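Local structure of intestinal fatty acid binding protein (Rattus norvegicus, 1ICM) at residues H33-L38 / S52-N57; D3-V8 / K37-Q42; N11-K16 / E120-K125. The protein probably carries long-chain fatty acids inside intestinal cells, holding them, as it holds myristate here, in a beta-barrel cavity. All coordinates share one frame; numbering follows the deposited sequence.

Interaction 1 (H33-L38 / S52-N57); sequences HDNLKL and SSNFRN
K37 and S52 form an antiparallel hydrogen-bonded pair in the beta-barrel of the fatty-acid binding proteins, where strand 37-43 begins and strand 46-52 enters the turn to strand 57-63. K37 N to S52 O and S52 N to K37 O both span 2.9 Å. Toward D34 and N54 the ladder goes no further, but a single backbone bond, N54 N to D34 O at 2.8 Å, still ties turn to chain.

N35 sits at positive phi (54°), which asparagine tolerates well, and its amide can donate: N35 ND2 meets N54 OD1 at 3.2 Å, nearly straight at the hydrogen but reaching the carbonyl from its flank, with the two amide planes 70° apart. Apolar contact is slight: L36 CD1 lies 4.1 Å from S53 CB, and F55 CE2 lies 3.6 Å from D34 CB. The F55 side chain is about 6 Å from the bound myristate.

Behind these contacts, short polar side chains shape the backbone. D34 pairs with R126 in a salt bridge, while its OD1 also accepts from L36 N, closing an Asx turn. S53 OG sits between the backbone N and the carbonyl carbon (chi1 68°) and accepts from F55 N at 3.1 Å, an ST turn.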
loop_
_atom_site.group_PDB
_atom_site.type_symbol
_atom_site.label_atom_id
_atom_site.label_comp_id
_atom_site.label_asym_id
_atom_site.label_seq_id
_atom_site.Cartn_x
_atom_site.Cartn_y
_atom_site.Cartn_z
ATOM N N HIS A 33 6.492 0.543 -12.716
ATOM C CA HIS A 33 6.143 -0.534 -13.593
ATOM C C HIS A 33 6.495 -1.817 -12.843
ATOM O O HIS A 33 7.187 -2.720 -13.354
ATOM C CB HIS A 33 7.038 -0.464 -14.825
ATOM C CG HIS A 33 6.671 0.573 -15.795
ATOM N ND1 HIS A 33 7.294 1.814 -15.795
ATOM C CD2 HIS A 33 5.762 0.506 -16.803
ATOM C CE1 HIS A 33 6.756 2.482 -16.807
ATOM N NE2 HIS A 33 5.838 1.735 -17.424
ATOM N N ASP A 34 6.023 -1.926 -11.597
ATOM C CA ASP A 34 6.318 -3.093 -10.793
ATOM C C ASP A 34 5.407 -4.336 -10.926
ATOM O O ASP A 34 5.721 -5.341 -10.275
ATOM C CB ASP A 34 6.406 -2.650 -9.328
ATOM C CG ASP A 34 5.107 -2.176 -8.717
ATOM O OD1 ASP A 34 4.106 -2.039 -9.549
ATOM O OD2 ASP A 34 5.002 -1.943 -7.521
ATOM N N ASN A 35 4.374 -4.208 -11.769
ATOM C CA ASN A 35 3.412 -5.313 -12.002
ATOM C C ASN A 35 2.838 -5.812 -10.688
ATOM O O ASN A 35 2.629 -7.000 -10.526
ATOM C CB ASN A 35 3.979 -6.543 -12.767
ATOM C CG ASN A 35 4.332 -6.144 -14.185
ATOM O OD1 ASN A 35 3.442 -5.773 -14.971
ATOM N ND2 ASN A 35 5.630 -6.186 -14.496
ATOM N N LEU A 36 2.582 -4.908 -9.745
ATOM C CA LEU A 36 2.077 -5.368 -8.442
ATOM C C LEU A 36 0.660 -5.970 -8.557
ATOM O O LEU A 36 -0.219 -5.439 -9.223
ATOM C CB LEU A 36 2.019 -4.097 -7.547
ATOM C CG LEU A 36 1.479 -4.322 -6.148
ATOM C CD1 LEU A 36 2.306 -5.314 -5.326
ATOM C CD2 LEU A 36 1.308 -2.929 -5.483
ATOM N N LYS A 37 0.518 -7.054 -7.842
ATOM C CA LYS A 37 -0.709 -7.821 -7.747
ATOM C C LYS A 37 -0.915 -8.141 -6.269
ATOM O O LYS A 37 0.003 -8.525 -5.507
ATOM C CB LYS A 37 -0.424 -9.115 -8.496
ATOM C CG LYS A 37 -1.505 -10.166 -8.386
ATOM C CD LYS A 37 -1.332 -11.158 -9.516
ATOM C CE LYS A 37 -1.436 -12.602 -9.054
ATOM N NZ LYS A 37 -1.544 -13.572 -10.161
ATOM N N LEU A 38 -2.174 -7.965 -5.834
ATOM C CA LEU A 38 -2.471 -8.250 -4.431
ATOM C C LEU A 38 -3.607 -9.270 -4.363
ATOM O O LEU A 38 -4.616 -9.163 -5.092
ATOM C CB LEU A 38 -3.061 -6.959 -3.789
ATOM C CG LEU A 38 -2.138 -5.734 -3.768
ATOM C CD1 LEU A 38 -2.903 -4.543 -3.216
ATOM C CD2 LEU A 38 -0.964 -6.047 -2.839
ATOM N N SER A 52 2.635 -9.471 -4.590
ATOM C CA SER A 52 3.529 -10.063 -5.582
ATOM C C SER A 52 3.905 -8.991 -6.583
ATOM O O SER A 52 3.044 -8.291 -7.145
ATOM C CB SER A 52 2.802 -11.234 -6.240
ATOM O OG SER A 52 3.552 -11.792 -7.286
ATOM N N SER A 53 5.224 -8.830 -6.794
ATOM C CA SER A 53 5.641 -7.801 -7.747
ATOM C C SER A 53 6.971 -8.191 -8.381
ATOM O O SER A 53 7.524 -9.225 -7.997
ATOM C CB SER A 53 5.821 -6.434 -7.082
ATOM O OG SER A 53 6.945 -6.484 -6.210
ATOM N N ASN A 54 7.474 -7.315 -9.264
ATOM C CA ASN A 54 8.770 -7.600 -9.881
ATOM C C ASN A 54 9.866 -7.650 -8.834
ATOM O O ASN A 54 10.885 -8.310 -9.036
ATOM C CB ASN A 54 9.195 -6.642 -10.993
ATOM C CG ASN A 54 8.359 -6.664 -12.243
ATOM O OD1 ASN A 54 7.762 -7.689 -12.577
ATOM N ND2 ASN A 54 8.287 -5.522 -12.927
ATOM N N PHE A 55 9.659 -6.969 -7.698
ATOM C CA PHE A 55 10.635 -6.921 -6.610
ATOM C C PHE A 55 10.631 -8.087 -5.648
ATOM O O PHE A 55 11.674 -8.551 -5.176
ATOM C CB PHE A 55 10.432 -5.656 -5.733
ATOM C CG PHE A 55 10.544 -4.360 -6.483
ATOM C CD1 PHE A 55 11.798 -3.861 -6.832
ATOM C CD2 PHE A 55 9.439 -3.599 -6.848
ATOM C CE1 PHE A 55 11.951 -2.663 -7.526
ATOM C CE2 PHE A 55 9.567 -2.399 -7.548
ATOM C CZ PHE A 55 10.829 -1.922 -7.895
ATOM N N ARG A 56 9.457 -8.608 -5.319
ATOM C CA ARG A 56 9.420 -9.692 -4.352
ATOM C C ARG A 56 8.016 -10.288 -4.272
ATOM O O ARG A 56 7.075 -9.844 -4.927
ATOM C CB ARG A 56 9.743 -9.161 -2.949
ATOM C CG ARG A 56 8.925 -7.908 -2.601
ATOM C CD ARG A 56 9.081 -7.390 -1.179
ATOM N NE ARG A 56 8.091 -6.339 -0.844
ATOM C CZ ARG A 56 8.087 -5.656 0.311
ATOM N NH1 ARG A 56 9.011 -5.874 1.243
ATOM N NH2 ARG A 56 7.148 -4.726 0.543
ATOM N N ASN A 57 7.912 -11.254 -3.401
ATOM C CA ASN A 57 6.654 -11.945 -3.180
ATOM C C ASN A 57 6.595 -12.258 -1.707
ATOM O O ASN A 57 7.328 -13.110 -1.222
ATOM C CB ASN A 57 6.602 -13.277 -3.963
ATOM C CG ASN A 57 6.474 -12.999 -5.439
ATOM O OD1 ASN A 57 7.466 -12.977 -6.185
ATOM N ND2 ASN A 57 5.253 -12.789 -5.888
#

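Interaction 2 (D3-V8 / K37-Q42); sequences DGTWKV and KLTITQ
One seam of the up-and-down antiparallel barrel runs between strand segments 4-8 and 37-42, where G4 faces I40, T5 faces T39, W6 faces L38 and K7 faces K37. The segment axes pass 4.7 Å apart, with N-to-C directions 160° from each other. Four backbone bonds join the hydrogen-bonded pairs; W6 N to L38 O and L38 N to W6 O are both 2.8 Å, and I40 N to G4 O is 2.9 Å and almost straight. Glycine suits position 4 because, at its backbone angles, a side chain would press on the carbonyl O of D3.

W6, L38 and I40 are buried on the lipid side, where large apolar groups belong: I40 CD1 lies 3.8 Å from W6 CD1, and L38 comes within about 5 Å of the bound myristate. The carbonyl L38 O lies at the edge of the indole, near its plane, and W6 NE1 is satisfied by F2 O. T5, T39, K7 and K37 share the outer face, partly exposed, where hydroxyls and ammonium groups can meet water; T5 OG1 and T39 OG1 are hydrogen-bonded at 3.3 Å. T5 CG2, anti to the backbone N, rests 4.1 Å from K37 CG. An alanine in place of T5 would probably leave T39 OG1 without this hydroxyl mate and open a gap beside the K37 chain.

On the far side of strand 37-43, strand 46-52 continues the sheet through backbone bonds of T39 with K50; beyond strand 4-12 lies strand 122-130, bonded through K7 with K129 and touched by W6 at F128.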
loop_
_atom_site.group_PDB
_atom_site.type_symbol
_atom_site.label_atom_id
_atom_site.label_comp_id
_atom_site.label_asym_id
_atom_site.label_seq_id
_atom_site.Cartn_x
_atom_site.Cartn_y
_atom_site.Cartn_z
ATOM N N ASP A 3 -12.110 -8.717 -0.880
ATOM C CA ASP A 3 -11.809 -10.090 -1.266
ATOM C C ASP A 3 -11.462 -10.220 -2.721
ATOM O O ASP A 3 -12.160 -9.736 -3.604
ATOM C CB ASP A 3 -13.060 -10.995 -1.109
ATOM C CG ASP A 3 -13.741 -10.674 0.166
ATOM O OD1 ASP A 3 -13.363 -11.197 1.216
ATOM O OD2 ASP A 3 -14.688 -9.769 -0.039
ATOM N N GLY A 4 -10.391 -10.936 -3.002
ATOM C CA GLY A 4 -10.139 -11.028 -4.433
ATOM C C GLY A 4 -8.694 -10.722 -4.857
ATOM O O GLY A 4 -7.855 -10.389 -4.016
ATOM N N THR A 5 -8.464 -10.882 -6.170
ATOM C CA THR A 5 -7.168 -10.668 -6.744
ATOM C C THR A 5 -7.228 -9.384 -7.481
ATOM O O THR A 5 -8.182 -9.266 -8.240
ATOM C CB THR A 5 -6.713 -11.886 -7.559
ATOM O OG1 THR A 5 -6.495 -12.921 -6.602
ATOM C CG2 THR A 5 -5.366 -11.540 -8.175
ATOM N N TRP A 6 -6.265 -8.474 -7.211
ATOM C CA TRP A 6 -6.282 -7.140 -7.817
ATOM C C TRP A 6 -4.940 -6.886 -8.503
ATOM O O TRP A 6 -3.895 -7.214 -7.946
ATOM C CB TRP A 6 -6.447 -6.129 -6.672
ATOM C CG TRP A 6 -7.713 -6.282 -5.839
ATOM C CD1 TRP A 6 -7.849 -7.013 -4.689
ATOM C CD2 TRP A 6 -8.989 -5.692 -6.111
ATOM N NE1 TRP A 6 -9.148 -6.953 -4.233
ATOM C CE2 TRP A 6 -9.864 -6.121 -5.081
ATOM C CE3 TRP A 6 -9.502 -4.875 -7.144
ATOM C CZ2 TRP A 6 -11.209 -5.703 -5.059
ATOM C CZ3 TRP A 6 -10.829 -4.457 -7.116
ATOM C CH2 TRP A 6 -11.661 -4.896 -6.082
ATOM N N LYS A 7 -4.958 -6.267 -9.682
ATOM C CA LYS A 7 -3.750 -5.998 -10.453
ATOM C C LYS A 7 -3.664 -4.528 -10.774
ATOM O O LYS A 7 -4.602 -3.888 -11.273
ATOM C CB LYS A 7 -3.724 -6.788 -11.757
ATOM C CG LYS A 7 -2.488 -6.577 -12.641
ATOM C CD LYS A 7 -1.270 -7.451 -12.319
ATOM C CE LYS A 7 -0.212 -7.555 -13.424
ATOM N NZ LYS A 7 0.573 -8.813 -13.416
ATOM N N VAL A 8 -2.495 -3.959 -10.509
ATOM C CA VAL A 8 -2.404 -2.530 -10.773
ATOM C C VAL A 8 -2.688 -2.125 -12.204
ATOM O O VAL A 8 -2.246 -2.820 -13.106
ATOM C CB VAL A 8 -1.073 -1.980 -10.247
ATOM C CG1 VAL A 8 0.079 -2.480 -11.131
ATOM C CG2 VAL A 8 -1.114 -0.447 -10.182
ATOM N N LYS A 37 0.518 -7.054 -7.842
ATOM C CA LYS A 37 -0.709 -7.821 -7.747
ATOM C C LYS A 37 -0.915 -8.141 -6.269
ATOM O O LYS A 37 0.003 -8.525 -5.507
ATOM C CB LYS A 37 -0.424 -9.115 -8.496
ATOM C CG LYS A 37 -1.505 -10.166 -8.386
ATOM C CD LYS A 37 -1.332 -11.158 -9.516
ATOM C CE LYS A 37 -1.436 -12.602 -9.054
ATOM N NZ LYS A 37 -1.544 -13.572 -10.161
ATOM N N LEU A 38 -2.174 -7.965 -5.834
ATOM C CA LEU A 38 -2.471 -8.250 -4.431
ATOM C C LEU A 38 -3.607 -9.270 -4.363
ATOM O O LEU A 38 -4.616 -9.163 -5.092
ATOM C CB LEU A 38 -3.061 -6.959 -3.789
ATOM C CG LEU A 38 -2.138 -5.734 -3.768
ATOM C CD1 LEU A 38 -2.903 -4.543 -3.216
ATOM C CD2 LEU A 38 -0.964 -6.047 -2.839
ATOM N N THR A 39 -3.443 -10.240 -3.459
ATOM C CA THR A 39 -4.490 -11.234 -3.281
ATOM C C THR A 39 -4.922 -11.017 -1.836
ATOM O O THR A 39 -4.124 -11.233 -0.922
ATOM C CB THR A 39 -4.014 -12.681 -3.560
ATOM O OG1 THR A 39 -3.670 -12.803 -4.935
ATOM C CG2 THR A 39 -5.105 -13.679 -3.209
ATOM N N ILE A 40 -6.180 -10.584 -1.646
ATOM C CA ILE A 40 -6.712 -10.263 -0.322
ATOM C C ILE A 40 -7.732 -11.246 0.191
ATOM O O ILE A 40 -8.707 -11.552 -0.499
ATOM C CB ILE A 40 -7.304 -8.846 -0.293
ATOM C CG1 ILE A 40 -6.181 -7.881 -0.660
ATOM C CG2 ILE A 40 -7.809 -8.534 1.113
ATOM C CD1 ILE A 40 -6.635 -6.495 -1.082
ATOM N N THR A 41 -7.496 -11.715 1.402
ATOM C CA THR A 41 -8.438 -12.646 1.982
ATOM C C THR A 41 -8.625 -12.268 3.438
ATOM O O THR A 41 -7.672 -11.822 4.067
ATOM C CB THR A 41 -7.987 -14.097 1.907
ATOM O OG1 THR A 41 -6.764 -14.236 2.573
ATOM C CG2 THR A 41 -7.801 -14.469 0.451
ATOM N N GLN A 42 -9.849 -12.461 3.939
ATOM C CA GLN A 42 -10.206 -12.119 5.310
ATOM C C GLN A 42 -10.594 -13.325 6.127
ATOM O O GLN A 42 -11.160 -14.258 5.571
ATOM C CB GLN A 42 -11.404 -11.129 5.278
ATOM C CG GLN A 42 -11.853 -10.562 6.643
ATOM C CD GLN A 42 -12.822 -9.381 6.541
ATOM O OE1 GLN A 42 -13.079 -8.775 5.477
ATOM N NE2 GLN A 42 -13.324 -9.014 7.720
#

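Interaction 3 (N11-K16 / E120-K125); sequences NENYEK and EGVEAK
E12 and K125 pair through their backbones where strand 4-12 meets strand 122-130, the pairing of the first and last strands of the chain, which joins its two ends within the barrel. Among the hydrogen bonds, E12 N reaches K125 O at 2.8 Å and K125 N returns to E12 O at 3.0 Å. A side chain supplies the third: N13 ND2 meets E123 O at 2.8 Å, virtually straight (177°) and in the plane of the N13 amide, prolonging the link past the last strand pair. N13 has positive phi (53°), a conformation that asparagine tolerates well, and turns the chain into helix 14-21; it holds the N-cap position, yet its side chain makes no capping bond.

Van der Waals contacts are small. V122 CG1 packs 3.6 Å from N13 ND2, the two side chains crossing at about a right angle. In the apolar pair, A124 CB lies at the edge of the Y14 ring, near its plane, 4.3 Å from Y14 CD1, while Y14 itself touches the bound myristate.

E12 and K125 lie side by side, pointing the same way, but the lysine chain is bent along its length, the last turn (chi4 -56°) placing K125 NZ in a salt bridge with E123 OE2 at 2.6 Å. E12 OE1 remains 4.5 Å from K125 NZ, beyond a salt bridge. The ammonium thus stands between two carboxylates and is likely to ease their mutual repulsion.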
loop_
_atom_site.group_PDB
_atom_site.type_symbol
_atom_site.label_atom_id
_atom_site.label_comp_id
_atom_site.label_asym_id
_atom_site.label_seq_id
_atom_site.Cartn_x
_atom_site.Cartn_y
_atom_site.Cartn_z
ATOM N N ASN A 11 -1.335 4.788 -12.198
ATOM C CA ASN A 11 -0.871 5.514 -11.016
ATOM C C ASN A 11 -1.092 6.994 -11.202
ATOM O O ASN A 11 -1.229 7.475 -12.340
ATOM C CB ASN A 11 0.646 5.375 -10.882
ATOM C CG ASN A 11 1.114 3.934 -10.935
ATOM O OD1 ASN A 11 0.710 3.036 -10.181
ATOM N ND2 ASN A 11 2.030 3.708 -11.859
ATOM N N GLU A 12 -1.094 7.707 -10.080
ATOM C CA GLU A 12 -1.222 9.152 -10.139
ATOM C C GLU A 12 -0.160 9.755 -9.231
ATOM O O GLU A 12 -0.086 9.357 -8.072
ATOM C CB GLU A 12 -2.628 9.644 -9.749
ATOM C CG GLU A 12 -3.633 9.364 -10.884
ATOM C CD GLU A 12 -5.025 9.919 -10.662
ATOM O OE1 GLU A 12 -5.049 10.876 -9.770
ATOM O OE2 GLU A 12 -6.009 9.508 -11.251
ATOM N N ASN A 13 0.698 10.603 -9.807
ATOM C CA ASN A 13 1.779 11.254 -9.072
ATOM C C ASN A 13 2.683 10.332 -8.306
ATOM O O ASN A 13 3.287 10.719 -7.301
ATOM C CB ASN A 13 1.126 12.228 -8.091
ATOM C CG ASN A 13 1.976 13.443 -7.795
ATOM O OD1 ASN A 13 2.635 14.027 -8.686
ATOM N ND2 ASN A 13 1.945 13.813 -6.512
ATOM N N TYR A 14 2.818 9.061 -8.733
ATOM C CA TYR A 14 3.627 8.116 -8.010
ATOM C C TYR A 14 5.134 8.412 -8.028
ATOM O O TYR A 14 5.879 8.195 -7.053
ATOM C CB TYR A 14 3.217 6.713 -8.539
ATOM C CG TYR A 14 3.730 5.593 -7.683
ATOM C CD1 TYR A 14 3.634 5.653 -6.292
ATOM C CD2 TYR A 14 4.313 4.452 -8.231
ATOM C CE1 TYR A 14 4.075 4.624 -5.456
ATOM C CE2 TYR A 14 4.744 3.409 -7.415
ATOM C CZ TYR A 14 4.646 3.478 -6.023
ATOM O OH TYR A 14 5.061 2.425 -5.229
ATOM N N GLU A 15 5.638 8.889 -9.152
ATOM C CA GLU A 15 7.066 9.152 -9.132
ATOM C C GLU A 15 7.450 10.278 -8.196
ATOM O O GLU A 15 8.457 10.140 -7.539
ATOM C CB GLU A 15 7.686 9.430 -10.521
ATOM C CG GLU A 15 7.841 8.147 -11.381
ATOM C CD GLU A 15 8.327 8.436 -12.777
ATOM O OE1 GLU A 15 9.193 9.263 -12.997
ATOM O OE2 GLU A 15 7.704 7.734 -13.711
ATOM N N LYS A 16 6.671 11.367 -8.138
ATOM C CA LYS A 16 6.967 12.486 -7.246
ATOM C C LYS A 16 6.885 11.984 -5.812
ATOM O O LYS A 16 7.683 12.335 -4.939
ATOM C CB LYS A 16 5.968 13.609 -7.442
ATOM C CG LYS A 16 6.440 14.669 -8.426
ATOM C CD LYS A 16 7.646 15.473 -7.929
ATOM C CE LYS A 16 8.355 16.322 -8.985
ATOM N NZ LYS A 16 9.783 16.599 -8.717
ATOM N N GLU A 120 4.445 13.864 3.777
ATOM C CA GLU A 120 5.066 15.166 3.803
ATOM C C GLU A 120 4.465 16.125 2.845
ATOM O O GLU A 120 5.176 16.829 2.153
ATOM C CB GLU A 120 6.553 15.039 3.482
ATOM C CG GLU A 120 7.314 14.378 4.632
ATOM C CD GLU A 120 7.308 15.291 5.827
ATOM O OE1 GLU A 120 8.088 16.336 5.640
ATOM O OE2 GLU A 120 6.659 15.075 6.839
ATOM N N GLY A 121 3.145 16.126 2.747
ATOM C CA GLY A 121 2.530 17.061 1.816
ATOM C C GLY A 121 2.344 16.627 0.367
ATOM O O GLY A 121 1.860 17.424 -0.461
ATOM N N VAL A 122 2.689 15.362 0.053
ATOM C CA VAL A 122 2.511 14.901 -1.324
ATOM C C VAL A 122 1.560 13.699 -1.264
ATOM O O VAL A 122 1.640 12.863 -0.340
ATOM C CB VAL A 122 3.847 14.368 -1.866
ATOM C CG1 VAL A 122 3.677 13.946 -3.321
ATOM C CG2 VAL A 122 4.859 15.511 -1.798
ATOM N N GLU A 123 0.692 13.691 -2.272
ATOM C CA GLU A 123 -0.312 12.623 -2.386
ATOM C C GLU A 123 -0.010 11.786 -3.631
ATOM O O GLU A 123 0.457 12.313 -4.647
ATOM C CB GLU A 123 -1.678 13.322 -2.643
ATOM C CG GLU A 123 -2.909 12.393 -2.766
ATOM C CD GLU A 123 -4.106 13.069 -3.419
ATOM O OE1 GLU A 123 -4.157 14.213 -3.833
ATOM O OE2 GLU A 123 -5.144 12.293 -3.502
ATOM N N ALA A 124 -0.320 10.492 -3.573
ATOM C CA ALA A 124 -0.139 9.640 -4.749
ATOM C C ALA A 124 -1.260 8.607 -4.713
ATOM O O ALA A 124 -1.771 8.280 -3.641
ATOM C CB ALA A 124 1.146 8.828 -4.690
ATOM N N LYS A 125 -1.636 8.044 -5.861
ATOM C CA LYS A 125 -2.619 6.969 -5.877
ATOM C C LYS A 125 -2.129 5.861 -6.824
ATOM O O LYS A 125 -1.422 6.104 -7.846
ATOM C CB LYS A 125 -3.927 7.384 -6.518
ATOM C CG LYS A 125 -4.499 8.674 -5.990
ATOM C CD LYS A 125 -6.009 8.558 -6.046
ATOM C CE LYS A 125 -6.691 9.878 -6.351
ATOM N NZ LYS A 125 -6.350 10.967 -5.426
#

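How the interactions relate
All three interactions belong to one antiparallel sheet, but to different parts of it. Interaction 2 is the most strand-like, a regular ladder with one apolar face, and is partly buried, as is interaction 3; interaction 1 is a surface contact in which turns and asparagine amides take over as the ladder runs out. Interactions 1 and 2 touch, sharing K37 and L38 on strand 37-43, and a probable hydrogen bond from V8 N to L36 O at 3.0 Å carries the pairing between them. Interaction 3 shares strand 4-12 with interaction 2 but lies across the chain's centre, about 22 Å away centre to centre; it adds a salt bridge inside one segment, K125 with E123, and the start of a helix.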